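Local coordinates for protein transcriptional regulator, ROK family (Vibrio cholerae O1 biovar eltor, PDB 1Z05) that probably binds DNA to regulate transcription, perhaps of sugar-metabolism genes as its homologue Mlc does, and carries a bound zinc ion, at residues Y45-I48 / D49-P53; Q160-A163 / A164-D167; Q294-R297 / D298-T301; I318-E321 / D322-A326. All blocks are in the same frame, centred on the assembly; numbering follows the deposited sequence.

Contact 1: residues Y45-I48 / D49-P53; sequences YKLI and DQKGP
Tyr45 to Lys51 make the last turns of helix 35-51, the first helix of the N-terminal region, and Gly52 follows it. Backbone bonds run in helical i to i+4 steps: Asp49 N meets Tyr45 O at 2.8 Å, and Lys51 N meets Leu47 O at 2.7 Å. The last step reaches Gly52, where the chain leaves helical geometry. Gly52 N is 2.8 Å from Ile48 O but sits 37° out of the carbonyl plane, so this bond is more tilted than those before it. The peptide bond into Pro53 is cis, and the chain turns off there.

Three side-chain pairs line the turns. Lys46 is extended, and Gln50 runs obliquely across it. The methylenes CG and CE of the lysine lie against the amide end of Gln50, with Lys46 CE 3.6 Å from Gln50 OE1. Next comes Leu47, whose CD2 lies beside the end of Lys51, and the two side chains cross. The lysine bends at its last torsion (chi4 64°), which brings NZ to 3.8 Å from Leu47 CD2. In the third pair, Asp49 CB approaches the Tyr45 ring obliquely, 4.5 Å from CE2. The Asp49 carboxylate finds its partners outside the helix: OD2 takes a salt bridge from Lys414 and a hydrogen bond with Tyr418, while OD1 is hydrogen-bonded to Thr103 OG1. Leu47 and Ile48 pack on Leu59 of helix 56-63. Helices 35-51, 56-63 and 67-79 with strands 83-86 and 99-103 are consistent with the winged helix-turn-helix domain of Mlc-like ROK regulators.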
# COMPACT_ATOMS: atom_id res chain seq x y z
N TYR A 45 19.01 9.61 -13.59
CA TYR A 45 19.80 8.38 -13.73
C TYR A 45 18.99 7.21 -14.29
O TYR A 45 19.49 6.43 -15.13
CB TYR A 45 20.41 8.02 -12.37
CG TYR A 45 21.25 6.78 -12.41
CD1 TYR A 45 22.61 6.86 -12.73
CD2 TYR A 45 20.70 5.52 -12.14
CE1 TYR A 45 23.41 5.71 -12.77
CE2 TYR A 45 21.49 4.37 -12.18
CZ TYR A 45 22.84 4.47 -12.50
OH TYR A 45 23.63 3.34 -12.52
N LYS A 46 17.75 7.07 -13.83
CA LYS A 46 16.84 6.04 -14.35
C LYS A 46 16.55 6.22 -15.84
O LYS A 46 16.53 5.25 -16.61
CB LYS A 46 15.53 5.99 -13.54
CG LYS A 46 14.60 4.84 -13.95
CD LYS A 46 13.28 4.90 -13.20
CE LYS A 46 12.34 3.78 -13.63
NZ LYS A 46 11.14 3.78 -12.75
N LEU A 47 16.33 7.47 -16.26
CA LEU A 47 16.16 7.76 -17.69
C LEU A 47 17.38 7.35 -18.52
O LEU A 47 17.25 6.70 -19.56
CB LEU A 47 15.83 9.24 -17.91
CG LEU A 47 14.38 9.67 -17.65
CD1 LEU A 47 14.25 11.19 -17.71
CD2 LEU A 47 13.42 9.00 -18.64
N ILE A 48 18.57 7.72 -18.04
CA ILE A 48 19.83 7.37 -18.70
C ILE A 48 20.04 5.84 -18.75
O ILE A 48 20.44 5.29 -19.79
CB ILE A 48 21.03 8.06 -18.02
CG1 ILE A 48 20.90 9.57 -18.13
CG2 ILE A 48 22.34 7.62 -18.65
CD1 ILE A 48 21.81 10.35 -17.22
N ASP A 49 19.74 5.17 -17.64
CA ASP A 49 19.91 3.72 -17.55
C ASP A 49 19.00 3.00 -18.55
O ASP A 49 19.43 2.06 -19.24
CB ASP A 49 19.63 3.26 -16.11
CG ASP A 49 20.12 1.84 -15.84
OD1 ASP A 49 21.12 1.41 -16.46
OD2 ASP A 49 19.51 1.16 -15.00
N GLN A 50 17.76 3.45 -18.64
CA GLN A 50 16.76 2.78 -19.47
C GLN A 50 16.70 3.27 -20.91
O GLN A 50 16.25 2.54 -21.79
CB GLN A 50 15.38 2.89 -18.81
CG GLN A 50 15.25 2.05 -17.54
CD GLN A 50 13.92 2.21 -16.83
OE1 GLN A 50 13.18 3.18 -17.06
NE2 GLN A 50 13.61 1.26 -15.94
N LYS A 51 17.17 4.49 -21.17
CA LYS A 51 17.01 5.11 -22.49
C LYS A 51 18.31 5.59 -23.14
O LYS A 51 18.29 5.98 -24.31
CB LYS A 51 16.01 6.28 -22.43
CG LYS A 51 14.56 5.88 -22.31
CD LYS A 51 13.69 7.12 -22.21
CE LYS A 51 12.23 6.77 -21.96
NZ LYS A 51 12.02 6.09 -20.64
N GLY A 52 19.42 5.57 -22.41
CA GLY A 52 20.71 6.00 -22.96
C GLY A 52 21.16 5.13 -24.14
O GLY A 52 20.76 3.98 -24.23
N PRO A 53 21.98 5.68 -25.07
CA PRO A 53 22.52 7.04 -25.11
C PRO A 53 21.42 8.07 -25.31
O PRO A 53 20.56 7.91 -26.19
CB PRO A 53 23.47 7.02 -26.31
CG PRO A 53 23.03 5.86 -27.14
CD PRO A 53 22.44 4.86 -26.21

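Contact 2: residues Q160-A163 / A164-D167; sequences QTYA and AQLD
Tyr162 to Leu166 form a tight turn just after helix 144-161. Ala164 is tied back through a water: its N gives a 3.0 Å bond to water 1, which in turn donates to Thr161 O.

Gln165 N then bonds to Tyr162 O at 2.9 Å, from 49° above the carbonyl plane. The Gln165 side chain bends at chi2 and brings its amide to the Tyr162 ring. NE2 lies at the ring edge, 3.6 Å from Tyr162 CD1, with the two planes 60° apart. One face of the ring is covered by the methyl CG2 of Thr161.

Leu166 N makes two weak bonds, 3.1 Å to Tyr162 O and 3.3 Å to Ala163 O. Tyr162 O therefore accepts from two successive amides. Leu166 CB points back into the turn, and CD1 comes 4.3 Å from Tyr162 CB.

At Asp167 the chain moves on toward strand 168-176. Gln109 holds this exit with both ends of its amide, bonding Asp167 N and Gln165 O. The turn thus links helix 144-161 to strand 168-176, while Tyr162 meets Phe158 of the helix and packs with Gln165 on strand 131-138.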
# COMPACT_ATOMS: atom_id res chain seq x y z
N GLN A 160 38.92 -10.01 1.90
CA GLN A 160 40.30 -10.46 1.83
C GLN A 160 40.47 -11.53 0.76
O GLN A 160 41.40 -11.46 -0.04
CB GLN A 160 40.76 -11.00 3.20
CG GLN A 160 41.06 -9.91 4.22
CD GLN A 160 41.14 -10.44 5.64
OE1 GLN A 160 41.47 -11.60 5.86
NE2 GLN A 160 40.85 -9.58 6.60
N THR A 161 39.58 -12.52 0.75
CA THR A 161 39.72 -13.65 -0.17
C THR A 161 39.59 -13.21 -1.63
O THR A 161 40.35 -13.67 -2.48
CB THR A 161 38.69 -14.76 0.11
OG1 THR A 161 38.87 -15.23 1.45
CG2 THR A 161 38.89 -15.94 -0.87
N TYR A 162 38.63 -12.33 -1.90
CA TYR A 162 38.34 -11.93 -3.28
C TYR A 162 38.85 -10.55 -3.64
O TYR A 162 38.35 -9.93 -4.58
CB TYR A 162 36.83 -12.08 -3.55
CG TYR A 162 36.38 -13.50 -3.36
CD1 TYR A 162 36.66 -14.48 -4.32
CD2 TYR A 162 35.71 -13.88 -2.19
CE1 TYR A 162 36.27 -15.80 -4.13
CE2 TYR A 162 35.31 -15.20 -2.00
CZ TYR A 162 35.59 -16.15 -2.97
OH TYR A 162 35.20 -17.45 -2.77
N ALA A 163 39.87 -10.08 -2.93
CA ALA A 163 40.42 -8.73 -3.12
C ALA A 163 40.71 -8.38 -4.58
O ALA A 163 40.43 -7.26 -5.02
CB ALA A 163 41.66 -8.55 -2.27
N ALA A 164 41.28 -9.33 -5.32
CA ALA A 164 41.68 -9.10 -6.72
C ALA A 164 40.49 -8.89 -7.65
O ALA A 164 40.60 -8.19 -8.66
CB ALA A 164 42.55 -10.24 -7.22
N GLN A 165 39.36 -9.51 -7.31
CA GLN A 165 38.14 -9.43 -8.11
C GLN A 165 37.23 -8.30 -7.67
O GLN A 165 36.26 -7.97 -8.37
CB GLN A 165 37.38 -10.76 -8.05
CG GLN A 165 38.02 -11.85 -8.88
CD GLN A 165 37.86 -13.23 -8.27
OE1 GLN A 165 37.14 -14.07 -8.80
NE2 GLN A 165 38.55 -13.47 -7.16
N LEU A 166 37.51 -7.72 -6.51
CA LEU A 166 36.72 -6.60 -6.00
C LEU A 166 37.23 -5.31 -6.60
O LEU A 166 38.43 -5.11 -6.72
CB LEU A 166 36.78 -6.54 -4.47
CG LEU A 166 36.03 -7.66 -3.76
CD1 LEU A 166 36.59 -7.91 -2.39
CD2 LEU A 166 34.54 -7.35 -3.67
N ASP A 167 36.31 -4.44 -6.98
CA ASP A 167 36.68 -3.17 -7.58
C ASP A 167 36.04 -2.07 -6.71
O ASP A 167 36.40 -1.92 -5.54
CB ASP A 167 36.25 -3.12 -9.06
CG ASP A 167 36.95 -2.01 -9.84
OD1 ASP A 167 37.69 -1.18 -9.25
OD2 ASP A 167 36.76 -1.97 -11.08
O HOH W 1 41.99 -12.06 -4.39

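Contact 3: residues Q294-R297 / D298-T301; sequences QAIR and DQVT
Gln294 and Asp298 meet one helical turn apart on the outer side of helix 293-305. Gln294 OE1 stands 3.3 Å from Asp298 OD1. Both are acceptors, so no hydrogen bond joins them, and the amide and carboxylate planes are only 16° apart. Their backbones are bonded, with Asp298 N at 2.9 Å from Gln294 O.

Further along, the Thr301 hydroxyl folds back on the helix. OG1 donates to Arg297 O at 2.9 Å, from above the carbonyl plane, and Thr301 N bonds to the same oxygen at 3.0 Å. Two donors from one residue thus grip Arg297 O. Such a Ser/Thr bond to the carbonyl four residues earlier is a common feature of alpha-helices.

The next shell helps to place the Gln294 amide. CG is anti to the backbone N (chi1 -177°), and the chain then bends at chi2 (73°), bringing OE1 near Arg297. Arg297 NH2 gives OE1 a weak bond of 3.1 Å. The guanidinium also lays one face over Gln294 CA, which is 3.7 Å above its plane and offset toward its rim. Gln299 runs alongside Ala295 O, with its CG 3.3 Å from that oxygen. Its amide NE2 is used outside the turn, in a bond to Val290 O.

Farther out, Ser292 OG accepts from Ala295 N near the start of the helix. Val300 packs against Val337 of helix 332-356 and Ile323 of helix 320-328. The side chain of Ala295 is about 10 Å from those of the zinc ligands Cys279 and Cys286.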
# COMPACT_ATOMS: atom_id res chain seq x y z
N GLN A 294 5.72 -28.49 5.17
CA GLN A 294 5.51 -29.55 6.16
C GLN A 294 4.10 -30.15 6.11
O GLN A 294 3.94 -31.37 6.19
CB GLN A 294 5.83 -29.03 7.57
CG GLN A 294 5.71 -30.06 8.71
CD GLN A 294 6.86 -31.06 8.72
OE1 GLN A 294 6.89 -32.01 7.93
NE2 GLN A 294 7.79 -30.88 9.64
N ALA A 295 3.09 -29.29 5.96
CA ALA A 295 1.70 -29.74 5.91
C ALA A 295 1.41 -30.63 4.69
O ALA A 295 0.65 -31.60 4.79
CB ALA A 295 0.73 -28.55 5.95
N ILE A 296 2.02 -30.30 3.55
CA ILE A 296 1.86 -31.10 2.33
C ILE A 296 2.50 -32.48 2.51
O ILE A 296 1.87 -33.51 2.23
CB ILE A 296 2.44 -30.37 1.09
CG1 ILE A 296 1.64 -29.08 0.81
CG2 ILE A 296 2.47 -31.28 -0.14
CD1 ILE A 296 0.14 -29.27 0.64
N ARG A 297 3.75 -32.50 2.97
CA ARG A 297 4.47 -33.76 3.26
C ARG A 297 3.71 -34.62 4.27
O ARG A 297 3.58 -35.83 4.08
CB ARG A 297 5.89 -33.48 3.76
CG ARG A 297 6.80 -32.81 2.74
CD ARG A 297 8.27 -32.77 3.19
NE ARG A 297 8.45 -32.26 4.55
CZ ARG A 297 8.88 -31.04 4.87
NH1 ARG A 297 9.19 -30.16 3.92
NH2 ARG A 297 9.00 -30.70 6.14
N ASP A 298 3.19 -33.99 5.32
CA ASP A 298 2.38 -34.68 6.32
C ASP A 298 1.08 -35.27 5.75
O ASP A 298 0.64 -36.32 6.21
CB ASP A 298 2.04 -33.74 7.48
CG ASP A 298 3.22 -33.49 8.42
OD1 ASP A 298 4.30 -34.09 8.23
OD2 ASP A 298 3.06 -32.68 9.35
N GLN A 299 0.47 -34.59 4.78
CA GLN A 299 -0.75 -35.08 4.14
C GLN A 299 -0.47 -36.36 3.36
O GLN A 299 -1.21 -37.34 3.46
CB GLN A 299 -1.34 -34.03 3.20
CG GLN A 299 -2.23 -33.01 3.87
CD GLN A 299 -2.56 -31.85 2.95
OE1 GLN A 299 -2.90 -32.04 1.78
NE2 GLN A 299 -2.47 -30.63 3.48
N VAL A 300 0.60 -36.32 2.57
CA VAL A 300 1.05 -37.45 1.77
C VAL A 300 1.35 -38.63 2.70
O VAL A 300 0.85 -39.73 2.48
CB VAL A 300 2.30 -37.06 0.93
CG1 VAL A 300 2.95 -38.29 0.28
CG2 VAL A 300 1.91 -36.04 -0.14
N THR A 301 2.12 -38.38 3.76
CA THR A 301 2.43 -39.41 4.75
C THR A 301 1.17 -40.01 5.38
O THR A 301 1.10 -41.22 5.54
CB THR A 301 3.36 -38.86 5.87
OG1 THR A 301 4.51 -38.26 5.28
CG2 THR A 301 3.80 -39.96 6.81

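Contact 4: residues I318-E321 / D322-A326; sequences ISIE and DICAA
Ser319 and Asp322 form a capping box at the start of helix 320-328. Ser319 is the N-cap: its OG accepts from Asp322 N at 3.1 Å. In return, Asp322 OD2 takes a weak but straight bond from Ser319 N, 3.3 Å long with an angle of 170° at the hydrogen. Ser319 chi1 of 71° sets OG between its own N and carbonyl carbon, facing the first turn.

Beside the box lies a hydrophobic staple. Ile318, just before the cap, presses its CG2 methyl onto the side chain of Ile323. The two chains cross at about a right angle, and the methyl sits 3.6 Å from Ile323 CG1, with Ile323 CD1 also close by. Ile323 CD1 is a bump between two neighbours: Ile320 CD1 reaches it from another side of that methyl at 4.2 Å. Ile320 and Ile323 both pack on Ile296 of helix 293-305, and Ile323 also touches Ile338 of helix 332-356.

Glu321 lies on the exposed side, and its side chain touches Val366 and Gln369. One turn after Ile320, the Cys324 sulfur SG rests 4.1 Å from the branch methyl Ile320 CG2.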
# COMPACT_ATOMS: atom_id res chain seq x y z
N ILE A 318 10.05 -38.58 2.07
CA ILE A 318 9.37 -37.85 0.99
C ILE A 318 9.62 -36.34 1.06
O ILE A 318 9.34 -35.70 2.07
CB ILE A 318 7.82 -38.07 1.04
CG1 ILE A 318 7.46 -39.55 1.26
CG2 ILE A 318 7.14 -37.44 -0.19
CD1 ILE A 318 7.38 -40.40 0.02
N SER A 319 10.15 -35.79 -0.03
CA SER A 319 10.32 -34.34 -0.16
C SER A 319 9.21 -33.74 -1.03
O SER A 319 8.43 -34.47 -1.65
CB SER A 319 11.69 -34.02 -0.76
OG SER A 319 11.75 -34.37 -2.13
N ILE A 320 9.15 -32.41 -1.06
CA ILE A 320 8.23 -31.70 -1.94
C ILE A 320 8.60 -31.95 -3.40
O ILE A 320 7.71 -32.13 -4.25
CB ILE A 320 8.19 -30.17 -1.62
CG1 ILE A 320 7.70 -29.93 -0.18
CG2 ILE A 320 7.31 -29.41 -2.64
CD1 ILE A 320 6.21 -30.21 0.03
N GLU A 321 9.90 -31.97 -3.68
CA GLU A 321 10.41 -32.33 -5.01
C GLU A 321 9.90 -33.70 -5.46
O GLU A 321 9.49 -33.85 -6.61
CB GLU A 321 11.94 -32.30 -5.04
CG GLU A 321 12.56 -30.90 -5.05
CD GLU A 321 12.66 -30.26 -3.67
OE1 GLU A 321 12.20 -30.87 -2.68
OE2 GLU A 321 13.19 -29.13 -3.57
N ASP A 322 9.93 -34.68 -4.56
CA ASP A 322 9.43 -36.03 -4.84
C ASP A 322 7.93 -36.03 -5.15
O ASP A 322 7.49 -36.72 -6.08
CB ASP A 322 9.67 -36.98 -3.66
CG ASP A 322 11.14 -37.14 -3.32
OD1 ASP A 322 12.01 -36.64 -4.07
OD2 ASP A 322 11.42 -37.77 -2.29
N ILE A 323 7.16 -35.28 -4.37
CA ILE A 323 5.71 -35.16 -4.57
C ILE A 323 5.41 -34.52 -5.93
O ILE A 323 4.54 -35.00 -6.67
CB ILE A 323 5.02 -34.37 -3.42
CG1 ILE A 323 5.26 -35.07 -2.08
CG2 ILE A 323 3.52 -34.24 -3.67
CD1 ILE A 323 5.09 -34.17 -0.85
N CYS A 324 6.14 -33.45 -6.25
CA CYS A 324 5.97 -32.74 -7.52
C CYS A 324 6.33 -33.58 -8.72
O CYS A 324 5.68 -33.48 -9.76
CB CYS A 324 6.77 -31.44 -7.52
SG CYS A 324 6.05 -30.17 -6.50
N ALA A 325 7.38 -34.40 -8.58
CA ALA A 325 7.82 -35.29 -9.64
C ALA A 325 6.85 -36.45 -9.84
O ALA A 325 6.66 -36.92 -10.96
CB ALA A 325 9.22 -35.82 -9.34
N ALA A 326 6.23 -36.90 -8.75
CA ALA A 326 5.22 -37.95 -8.82
C ALA A 326 3.95 -37.43 -9.50
O ALA A 326 3.39 -38.10 -10.37
CB ALA A 326 4.92 -38.51 -7.44

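Contacts 3 and 4 form one helix pair. Helices 293-305 and 320-328 follow each other in the chain, and the centres of the two contacts are about 11 Å apart. Arg297 CD lies 3.3 Å from Ile318 O, and Arg297 CG is 3.8 Å from Ile320 CD1. Contact 3 is the one near the metal: the side chain of Ala295 is about 11 Å from a bound zinc ion. His269, Cys279, Cys281 and Cys286 form the zinc site. Contacts 1 and 2 lie apart from it. Their centres are about 29 Å apart, and their nearest atoms about 14 Å. Contact 1 is on the opposite side of the chain's centre from contacts 3 and 4, with centres about 49 and 45 Å away.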